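Local coordinates for protein thermospermine synthase (Medicago truncatula, PDB 6BQ6) that probably transfers an aminopropyl group from decarboxylated S-adenosylmethionine to spermidine, giving thermospermine, and is seen here with that product bound, at residues K65-K69 with A80-E84; F85-C90 with N287-D291; H93-L97 with H122-D126. Residues are numbered along the deposited sequence.

Contact 1 (K65-K69 with A80-E84)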
loop_
_atom_site.group_PDB
_atom_site.type_symbol
_atom_site.label_atom_id
_atom_site.label_comp_id
_atom_site.label_asym_id
_atom_site.label_seq_id
_atom_site.Cartn_x
_atom_site.Cartn_y
_atom_site.Cartn_z
ATOM N N LYS B 65 -0.704 16.093 3.744
ATOM C CA LYS B 65 -0.252 16.530 5.053
ATOM C C LYS B 65 1.213 16.892 5.031
ATOM O O LYS B 65 1.570 17.995 5.465
ATOM C CB LYS B 65 -0.581 15.489 6.099
ATOM C CG LYS B 65 -2.080 15.279 6.306
ATOM C CD LYS B 65 -2.338 14.373 7.507
ATOM C CE LYS B 65 -3.787 13.941 7.619
ATOM N NZ LYS B 65 -4.575 15.007 8.304
ATOM N N PRO B 66 2.097 16.001 4.506
ATOM C CA PRO B 66 3.502 16.372 4.614
ATOM C C PRO B 66 3.962 17.534 3.694
ATOM O O PRO B 66 4.806 18.372 4.084
ATOM C CB PRO B 66 4.224 15.066 4.294
ATOM C CG PRO B 66 3.267 14.279 3.486
ATOM C CD PRO B 66 1.910 14.626 4.038
ATOM N N PHE B 67 3.382 17.639 2.510
ATOM C CA PHE B 67 3.906 18.535 1.503
ATOM C C PHE B 67 2.913 19.589 1.017
ATOM O O PHE B 67 3.208 20.283 0.055
ATOM C CB PHE B 67 4.462 17.715 0.342
ATOM C CG PHE B 67 5.563 16.781 0.756
ATOM C CD1 PHE B 67 6.695 17.274 1.355
ATOM C CD2 PHE B 67 5.447 15.393 0.591
ATOM C CE1 PHE B 67 7.730 16.442 1.753
ATOM C CE2 PHE B 67 6.481 14.560 1.004
ATOM C CZ PHE B 67 7.616 15.087 1.577
ATOM N N GLY B 68 1.774 19.734 1.676
ATOM C CA GLY B 68 0.731 20.651 1.185
ATOM C C GLY B 68 0.093 20.224 -0.123
ATOM O O GLY B 68 0.009 19.018 -0.484
ATOM N N LYS B 69 -0.353 21.230 -0.871
ATOM C CA LYS B 69 -1.067 20.997 -2.082
ATOM C C LYS B 69 -0.120 20.436 -3.121
ATOM O O LYS B 69 0.981 20.989 -3.324
ATOM C CB LYS B 69 -1.704 22.295 -2.566
ATOM C CG LYS B 69 -2.798 22.790 -1.639
ATOM C CD LYS B 69 -3.388 24.118 -2.142
ATOM C CE LYS B 69 -4.755 24.430 -1.510
ATOM N NZ LYS B 69 -5.018 23.767 -0.182
ATOM N N ALA B 80 4.961 19.962 -5.383
ATOM C CA ALA B 80 4.306 20.126 -4.102
ATOM C C ALA B 80 4.513 21.497 -3.546
ATOM O O ALA B 80 5.573 22.103 -3.661
ATOM C CB ALA B 80 4.778 19.094 -3.109
ATOM N N GLU B 81 3.528 21.950 -2.821
ATOM C CA GLU B 81 3.533 23.291 -2.305
ATOM C C GLU B 81 4.725 23.623 -1.407
ATOM O O GLU B 81 5.260 24.739 -1.493
ATOM C CB GLU B 81 2.213 23.519 -1.562
ATOM C CG GLU B 81 2.013 24.874 -0.948
ATOM C CD GLU B 81 0.636 25.003 -0.259
ATOM O OE1 GLU B 81 0.063 23.985 0.200
ATOM O OE2 GLU B 81 0.109 26.141 -0.252
ATOM N N THR B 82 5.112 22.716 -0.518
ATOM C CA THR B 82 6.126 23.062 0.452
ATOM C C THR B 82 7.508 23.200 -0.190
ATOM O O THR B 82 8.339 23.883 0.367
ATOM C CB THR B 82 6.257 22.032 1.592
ATOM O OG1 THR B 82 6.397 20.712 1.045
ATOM C CG2 THR B 82 5.039 22.088 2.473
ATOM N N ASP B 83 7.787 22.467 -1.269
ATOM C CA ASP B 83 9.110 22.459 -1.817
ATOM C C ASP B 83 9.273 22.699 -3.298
ATOM O O ASP B 83 10.419 22.627 -3.785
ATOM C CB ASP B 83 9.907 21.199 -1.389
ATOM C CG ASP B 83 9.296 19.896 -1.824
ATOM O OD1 ASP B 83 8.510 19.866 -2.772
ATOM O OD2 ASP B 83 9.610 18.854 -1.189
ATOM N N GLU B 84 8.213 23.012 -4.018
ATOM C CA GLU B 84 8.384 23.333 -5.441
ATOM C C GLU B 84 9.341 24.502 -5.695
ATOM O O GLU B 84 9.956 24.564 -6.747
ATOM C CB GLU B 84 7.046 23.529 -6.165
ATOM C CG GLU B 84 6.184 24.652 -5.659
ATOM C CD GLU B 84 6.466 26.023 -6.248
ATOM O OE1 GLU B 84 5.706 26.951 -5.900
ATOM O OE2 GLU B 84 7.420 26.242 -7.013
#
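K65-K69 is the turn joining strand 58-64 to strand 70-73, and A80-E84 follows strand 76-80 into helix 84-98. F67 lies nearest T82 (CA-CA 5.2 Å) and K69 nearest E81 (CA-CA 5.1 Å). T82 N donates to F67 O at 3.1 Å, and E81 N to K69 O at 2.8 Å. The second pair carries on the antiparallel partnership of strands 70-73 and 76-80 just where the backbone turns a corner at K69. A80 CA also approaches K69 O, a CA-H...O contact of 3.5 Å. Within A80-E84 the backbone already curls toward helix 84-98: E84 N bonds to A80 O at 2.8 Å and D83 N to the same A80 O at 3.3 Å. G68 has a positive phi (67°), and a CB here would clash with E81 OE1.

E81 takes hold of K69 at both its backbone polar atoms, because its extended side chain (chi1 and chi2 t) reaches across so that OE1 accepts K69 N at 3.0 Å, almost linearly, while its own N binds K69 O. The apolar part is small: F67 CB meets A80 CB at 3.7 Å, and the F67 ring turns its edge to T82 OG1 (CD1-OG1 3.5 Å). In all 309 Å² is buried.

F67 also stacks edge-to-face with F43 of strand 39-45 and touches P252, while D83 bonds to S253 in the same loop. L39 of a second subunit packs on F67. The contact thus ties the N-terminal four-stranded sheet to the start of helix 84-98, at the junction of the N-terminal and catalytic domains.

Contact 2 (F85-C90 with N287-D291); sequences FIYHEC and NRYLD. With TER (N-(3-amino-propyl)-N-(5-aminopropyl)-1,4-diaminobutane), chain F.
F85-C90 is regular alpha-helix (phi/psi near -64/-41), belonging to helix 84-98; N287-D291 is an irregular loop laid against one side of it, with Y289 nearest I86 (CA-CA 5.7 Å) and L290 nearest E89 (CA-CA 6.6 Å). Some 448 Å² is buried. N287 (-63/147) folds its amide over the loop, ND2 donating to L290 O at 3.3 Å, and its CB lies 3.4 Å from E89 OE1. R288 (-88/-35; chi1 to chi3 m, t, p) gives its N to E89 OE2 at 2.9 Å and lays its guanidinium flat on the F85 ring (chi1 p), a cation-pi stack with CZ 4.0 Å from the ring centroid and planes at 22°. Y289 (-107/-47) donates N to E89 OE1 at 2.8 Å. Its ring, t at chi1, takes I86 CG2 over one face, 3.8 Å from the centroid, and has C90 SG 3.6 Å from CE2. L290 (-102/119) donates N to E89 OE1 at 3.0 Å. D291 turns away and N-caps helix 292-298. The other side of helix 84-98 presents Y87 (chi1 t) to the polyamine pocket, its OH 3.7 Å from thermospermine C6 and hydrogen-bonded to D181. Characteristically, one buried helix carboxylate, E89 (chi1 m, chi2 t), gathers three successive loop NH groups and so fastens the loop to helix 84-98; peptide dipoles meet much of its charge, and a long, weak ion pair to R121 adds to this.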
loop_
_atom_site.group_PDB
_atom_site.type_symbol
_atom_site.label_atom_id
_atom_site.label_comp_id
_atom_site.label_asym_id
_atom_site.label_seq_id
_atom_site.Cartn_x
_atom_site.Cartn_y
_atom_site.Cartn_z
ATOM N N PHE B 85 9.449 25.417 -4.737
ATOM C CA PHE B 85 10.396 26.544 -4.836
ATOM C C PHE B 85 11.830 26.049 -5.120
ATOM O O PHE B 85 12.601 26.717 -5.788
ATOM C CB PHE B 85 10.332 27.478 -3.621
ATOM C CG PHE B 85 10.989 26.944 -2.374
ATOM C CD1 PHE B 85 12.295 27.162 -2.122
ATOM C CD2 PHE B 85 10.268 26.196 -1.462
ATOM C CE1 PHE B 85 12.919 26.683 -0.979
ATOM C CE2 PHE B 85 10.876 25.710 -0.313
ATOM C CZ PHE B 85 12.201 25.936 -0.078
ATOM N N ILE B 86 12.197 24.870 -4.572
ATOM C CA ILE B 86 13.521 24.342 -4.800
ATOM C C ILE B 86 13.703 24.005 -6.299
ATOM O O ILE B 86 14.708 24.408 -6.887
ATOM C CB ILE B 86 13.797 23.106 -3.940
ATOM C CG1 ILE B 86 13.603 23.433 -2.462
ATOM C CG2 ILE B 86 15.208 22.556 -4.175
ATOM C CD1 ILE B 86 13.777 22.237 -1.573
ATOM N N TYR B 87 12.763 23.245 -6.870
ATOM C CA TYR B 87 12.871 22.824 -8.234
ATOM C C TYR B 87 12.855 24.083 -9.134
ATOM O O TYR B 87 13.640 24.181 -10.065
ATOM C CB TYR B 87 11.697 21.878 -8.593
ATOM C CG TYR B 87 11.617 21.584 -10.054
ATOM C CD1 TYR B 87 12.297 20.498 -10.620
ATOM C CD2 TYR B 87 10.843 22.373 -10.895
ATOM C CE1 TYR B 87 12.223 20.255 -11.992
ATOM C CE2 TYR B 87 10.786 22.151 -12.247
ATOM C CZ TYR B 87 11.464 21.083 -12.786
ATOM O OH TYR B 87 11.378 20.842 -14.151
ATOM N N HIS B 88 11.952 25.009 -8.863
ATOM C CA HIS B 88 11.813 26.125 -9.779
ATOM C C HIS B 88 12.935 27.147 -9.648
ATOM O O HIS B 88 13.358 27.710 -10.649
ATOM C CB HIS B 88 10.429 26.723 -9.670
ATOM C CG HIS B 88 9.378 25.799 -10.180
ATOM N ND1 HIS B 88 8.561 25.059 -9.350
ATOM C CD2 HIS B 88 9.108 25.380 -11.447
ATOM C CE1 HIS B 88 7.784 24.281 -10.089
ATOM N NE2 HIS B 88 8.086 24.473 -11.364
ATOM N N GLU B 89 13.442 27.389 -8.447
ATOM C CA GLU B 89 14.623 28.243 -8.309
ATOM C C GLU B 89 15.859 27.625 -8.947
ATOM O O GLU B 89 16.601 28.313 -9.640
ATOM C CB GLU B 89 14.934 28.555 -6.864
ATOM C CG GLU B 89 13.997 29.580 -6.227
ATOM C CD GLU B 89 14.427 29.997 -4.838
ATOM O OE1 GLU B 89 15.593 29.737 -4.421
ATOM O OE2 GLU B 89 13.595 30.635 -4.139
ATOM N N CYS B 90 16.052 26.318 -8.744
ATOM C CA CYS B 90 17.180 25.609 -9.388
ATOM C C CYS B 90 17.078 25.568 -10.904
ATOM O O CYS B 90 18.106 25.719 -11.577
ATOM C CB CYS B 90 17.367 24.201 -8.880
ATOM S SG CYS B 90 17.981 24.142 -7.176
ATOM N N ASN B 287 15.770 34.892 -2.719
ATOM C CA ASN B 287 15.555 33.461 -2.982
ATOM C C ASN B 287 15.449 32.705 -1.670
ATOM O O ASN B 287 16.062 33.094 -0.670
ATOM C CB ASN B 287 16.718 32.886 -3.784
ATOM C CG ASN B 287 16.707 33.327 -5.233
ATOM O OD1 ASN B 287 15.724 33.844 -5.719
ATOM N ND2 ASN B 287 17.788 33.069 -5.942
ATOM N N ARG B 288 14.626 31.666 -1.682
ATOM C CA ARG B 288 14.387 30.807 -0.523
ATOM C C ARG B 288 15.412 29.665 -0.489
ATOM O O ARG B 288 15.831 29.231 0.589
ATOM C CB ARG B 288 12.940 30.295 -0.577
ATOM C CG ARG B 288 11.910 31.418 -0.450
ATOM C CD ARG B 288 10.470 30.984 -0.808
ATOM N NE ARG B 288 10.012 30.020 0.190
ATOM C CZ ARG B 288 8.965 29.206 0.100
ATOM N NH1 ARG B 288 8.168 29.190 -0.980
ATOM N NH2 ARG B 288 8.714 28.369 1.117
ATOM N N TYR B 289 15.815 29.157 -1.652
ATOM C CA TYR B 289 16.691 27.983 -1.709
ATOM C C TYR B 289 18.101 28.373 -2.120
ATOM O O TYR B 289 19.069 27.912 -1.546
ATOM C CB TYR B 289 16.186 26.907 -2.686
ATOM C CG TYR B 289 17.105 25.716 -2.676
ATOM C CD1 TYR B 289 17.146 24.864 -1.603
ATOM C CD2 TYR B 289 17.966 25.490 -3.735
ATOM C CE1 TYR B 289 18.040 23.777 -1.594
ATOM C CE2 TYR B 289 18.824 24.447 -3.726
ATOM C CZ TYR B 289 18.887 23.627 -2.689
ATOM O OH TYR B 289 19.805 22.601 -2.736
ATOM N N LEU B 290 18.221 29.180 -3.158
ATOM C CA LEU B 290 19.457 29.301 -3.886
ATOM C C LEU B 290 20.226 30.592 -3.516
ATOM O O LEU B 290 19.688 31.684 -3.651
ATOM C CB LEU B 290 19.115 29.266 -5.368
ATOM C CG LEU B 290 20.300 28.992 -6.245
ATOM C CD1 LEU B 290 20.688 27.518 -6.295
ATOM C CD2 LEU B 290 19.978 29.498 -7.620
ATOM N N ASP B 291 21.440 30.449 -2.987
ATOM C CA ASP B 291 22.459 31.487 -3.006
ATOM C C ASP B 291 23.638 30.953 -3.812
ATOM O O ASP B 291 23.592 29.816 -4.328
ATOM C CB ASP B 291 22.843 32.020 -1.611
ATOM C CG ASP B 291 23.443 30.989 -0.704
ATOM O OD1 ASP B 291 23.751 29.834 -1.146
ATOM O OD2 ASP B 291 23.594 31.302 0.513
HETATM N N1 TER F . 5.079 18.828 -17.728
HETATM C C2 TER F . 5.645 19.872 -16.899
HETATM C C3 TER F . 7.096 19.542 -16.567
HETATM C C4 TER F . 7.249 18.369 -15.634
HETATM N N5 TER F . 8.608 18.272 -15.152
HETATM C C6 TER F . 8.874 18.214 -13.733
HETATM C C7 TER F . 10.064 17.316 -13.430
HETATM C C8 TER F . 9.963 16.834 -11.994
HETATM N N9 TER F . 9.185 15.621 -11.864
HETATM C C10 TER F . 8.992 15.076 -10.545
HETATM C C11 TER F . 8.811 13.575 -10.498
HETATM C C12 TER F . 8.961 13.134 -9.042
HETATM C C13 TER F . 8.468 11.718 -8.787
HETATM N N14 TER F . 8.817 10.829 -9.881
#

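Contact 3 (H93-L97 with H122-D126)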
loop_
_atom_site.group_PDB
_atom_site.type_symbol
_atom_site.label_atom_id
_atom_site.label_comp_id
_atom_site.label_asym_id
_atom_site.label_seq_id
_atom_site.Cartn_x
_atom_site.Cartn_y
_atom_site.Cartn_z
ATOM N N HIS B 93 17.143 30.114 -11.914
ATOM C CA HIS B 93 18.087 31.169 -11.573
ATOM C C HIS B 93 19.505 31.030 -12.050
ATOM O O HIS B 93 20.070 32.024 -12.535
ATOM C CB HIS B 93 17.982 31.514 -10.100
ATOM C CG HIS B 93 16.627 31.976 -9.727
ATOM N ND1 HIS B 93 15.978 32.958 -10.442
ATOM C CD2 HIS B 93 15.756 31.588 -8.772
ATOM C CE1 HIS B 93 14.773 33.138 -9.966
ATOM N NE2 HIS B 93 14.606 32.323 -8.950
ATOM N N PRO B 94 20.088 29.826 -11.957
ATOM C CA PRO B 94 21.465 29.689 -12.428
ATOM C C PRO B 94 21.623 30.126 -13.893
ATOM O O PRO B 94 22.575 30.869 -14.217
ATOM C CB PRO B 94 21.732 28.202 -12.237
ATOM C CG PRO B 94 20.899 27.832 -11.057
ATOM C CD PRO B 94 19.616 28.594 -11.266
ATOM N N ALA B 95 20.727 29.677 -14.773
ATOM C CA ALA B 95 20.806 30.109 -16.172
ATOM C C ALA B 95 20.771 31.600 -16.324
ATOM O O ALA B 95 21.652 32.207 -16.950
ATOM C CB ALA B 95 19.716 29.465 -17.000
ATOM N N LEU B 96 19.784 32.247 -15.726
ATOM C CA LEU B 96 19.637 33.703 -15.962
ATOM C C LEU B 96 20.788 34.481 -15.318
ATOM O O LEU B 96 21.284 35.475 -15.863
ATOM C CB LEU B 96 18.321 34.236 -15.492
ATOM C CG LEU B 96 17.190 34.149 -16.535
ATOM C CD1 LEU B 96 16.796 32.719 -16.874
ATOM C CD2 LEU B 96 16.006 34.964 -16.074
ATOM N N LEU B 97 21.255 34.009 -14.163
ATOM C CA LEU B 97 22.340 34.686 -13.506
ATOM C C LEU B 97 23.679 34.587 -14.237
ATOM O O LEU B 97 24.506 35.463 -14.096
ATOM C CB LEU B 97 22.492 34.185 -12.049
ATOM C CG LEU B 97 21.325 34.512 -11.134
ATOM C CD1 LEU B 97 21.377 33.694 -9.861
ATOM C CD2 LEU B 97 21.295 36.016 -10.803
ATOM N N HIS B 122 13.117 38.325 -12.284
ATOM C CA HIS B 122 14.268 39.010 -12.820
ATOM C C HIS B 122 13.893 40.326 -13.433
ATOM O O HIS B 122 13.155 40.370 -14.398
ATOM C CB HIS B 122 14.950 38.110 -13.833
ATOM C CG HIS B 122 15.734 37.016 -13.193
ATOM N ND1 HIS B 122 17.108 37.026 -13.160
ATOM C CD2 HIS B 122 15.342 35.858 -12.603
ATOM C CE1 HIS B 122 17.541 35.935 -12.546
ATOM N NE2 HIS B 122 16.490 35.219 -12.191
ATOM N N LYS B 123 14.469 41.416 -12.917
ATOM C CA LYS B 123 14.145 42.729 -13.485
ATOM C C LYS B 123 14.628 42.963 -14.899
ATOM O O LYS B 123 14.080 43.837 -15.572
ATOM C CB LYS B 123 14.645 43.852 -12.549
ATOM C CG LYS B 123 13.844 43.860 -11.289
ATOM C CD LYS B 123 14.416 44.816 -10.252
ATOM C CE LYS B 123 15.708 44.302 -9.639
ATOM N NZ LYS B 123 16.080 45.108 -8.414
ATOM N N THR B 124 15.630 42.199 -15.359
ATOM C CA THR B 124 16.107 42.324 -16.732
ATOM C C THR B 124 15.089 41.858 -17.778
ATOM O O THR B 124 15.127 42.262 -18.963
ATOM C CB THR B 124 17.442 41.542 -16.924
ATOM O OG1 THR B 124 17.242 40.151 -16.642
ATOM C CG2 THR B 124 18.509 42.041 -15.964
ATOM N N ILE B 125 14.191 40.971 -17.373
ATOM C CA ILE B 125 13.303 40.283 -18.275
ATOM C C ILE B 125 12.234 41.226 -18.805
ATOM O O ILE B 125 11.538 41.888 -18.032
ATOM C CB ILE B 125 12.648 39.036 -17.577
ATOM C CG1 ILE B 125 13.723 37.944 -17.332
ATOM C CG2 ILE B 125 11.454 38.491 -18.333
ATOM C CD1 ILE B 125 14.175 37.250 -18.580
ATOM N N ASP B 126 12.092 41.218 -20.119
ATOM C CA ASP B 126 11.033 41.938 -20.854
ATOM C C ASP B 126 9.927 41.020 -21.416
ATOM O O ASP B 126 8.775 41.457 -21.573
ATOM C CB ASP B 126 11.674 42.715 -22.009
ATOM C CG ASP B 126 12.579 43.844 -21.542
ATOM O OD1 ASP B 126 12.382 44.412 -20.417
ATOM O OD2 ASP B 126 13.470 44.235 -22.327
#
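H122 gives up the most surface here, 96 Å², followed by L96 with 65 Å² and H93 with 27 Å²; the two segments together bury 224 Å². H122 opens a type I turn that closes with I125 N on H122 O at 3.2 Å, and its side chain reaches from this turn toward the helix. There H122 NE2 and H93 ND1 share a hydrogen bond of 2.9 Å. The two imidazoles meet rim to rim, centroids 5.0 Å apart and planes at 30°, so they join through nitrogens rather than stack. H93 NE2 in turn bonds to E118 of helix 114-120, making a polar chain from the turn through both histidines to a carboxylate. L96 covers one face of the H122 ring: its CD2 is 3.6 Å from the centroid, a CH-pi contact, and CB is 3.5 Å from H122 CE1. The same CD2 touches I125 CD1 at 3.9 Å. L97 CD2 comes to 4.1 Å from H122 CE1.

Beyond the pair, L96 also packs on V177 of strand 175-181 and L97 on L275 and M279 of helix 272-282. The turn links helix 114-120 to strand 127-132 in a Rossmann-like beta-alpha-beta unit, here pressed against helix 84-98.

In the fold
Helix 84-98 is the common thread: contact 1 leads into its start, contact 2 uses its first turns and contact 3 its last. The centres of contacts 1 and 2 lie about 15 Å apart, those of 2 and 3 about 13 Å, and those of 1 and 3 about 26 Å. Contacts 2 and 3 touch directly, L290 CD2 packing 3.8 Å from H93 CB. Contacts 1 and 2 both meet the second subunit; contact 3 meets none. Contact 2 holds Y87 of the thermospermine pocket, and the side chain of D83 in contact 1 is about 9 Å from that ligand. D181, the predicted proton acceptor, is about 11 Å from C90 and 12 Å from L96, between side chains.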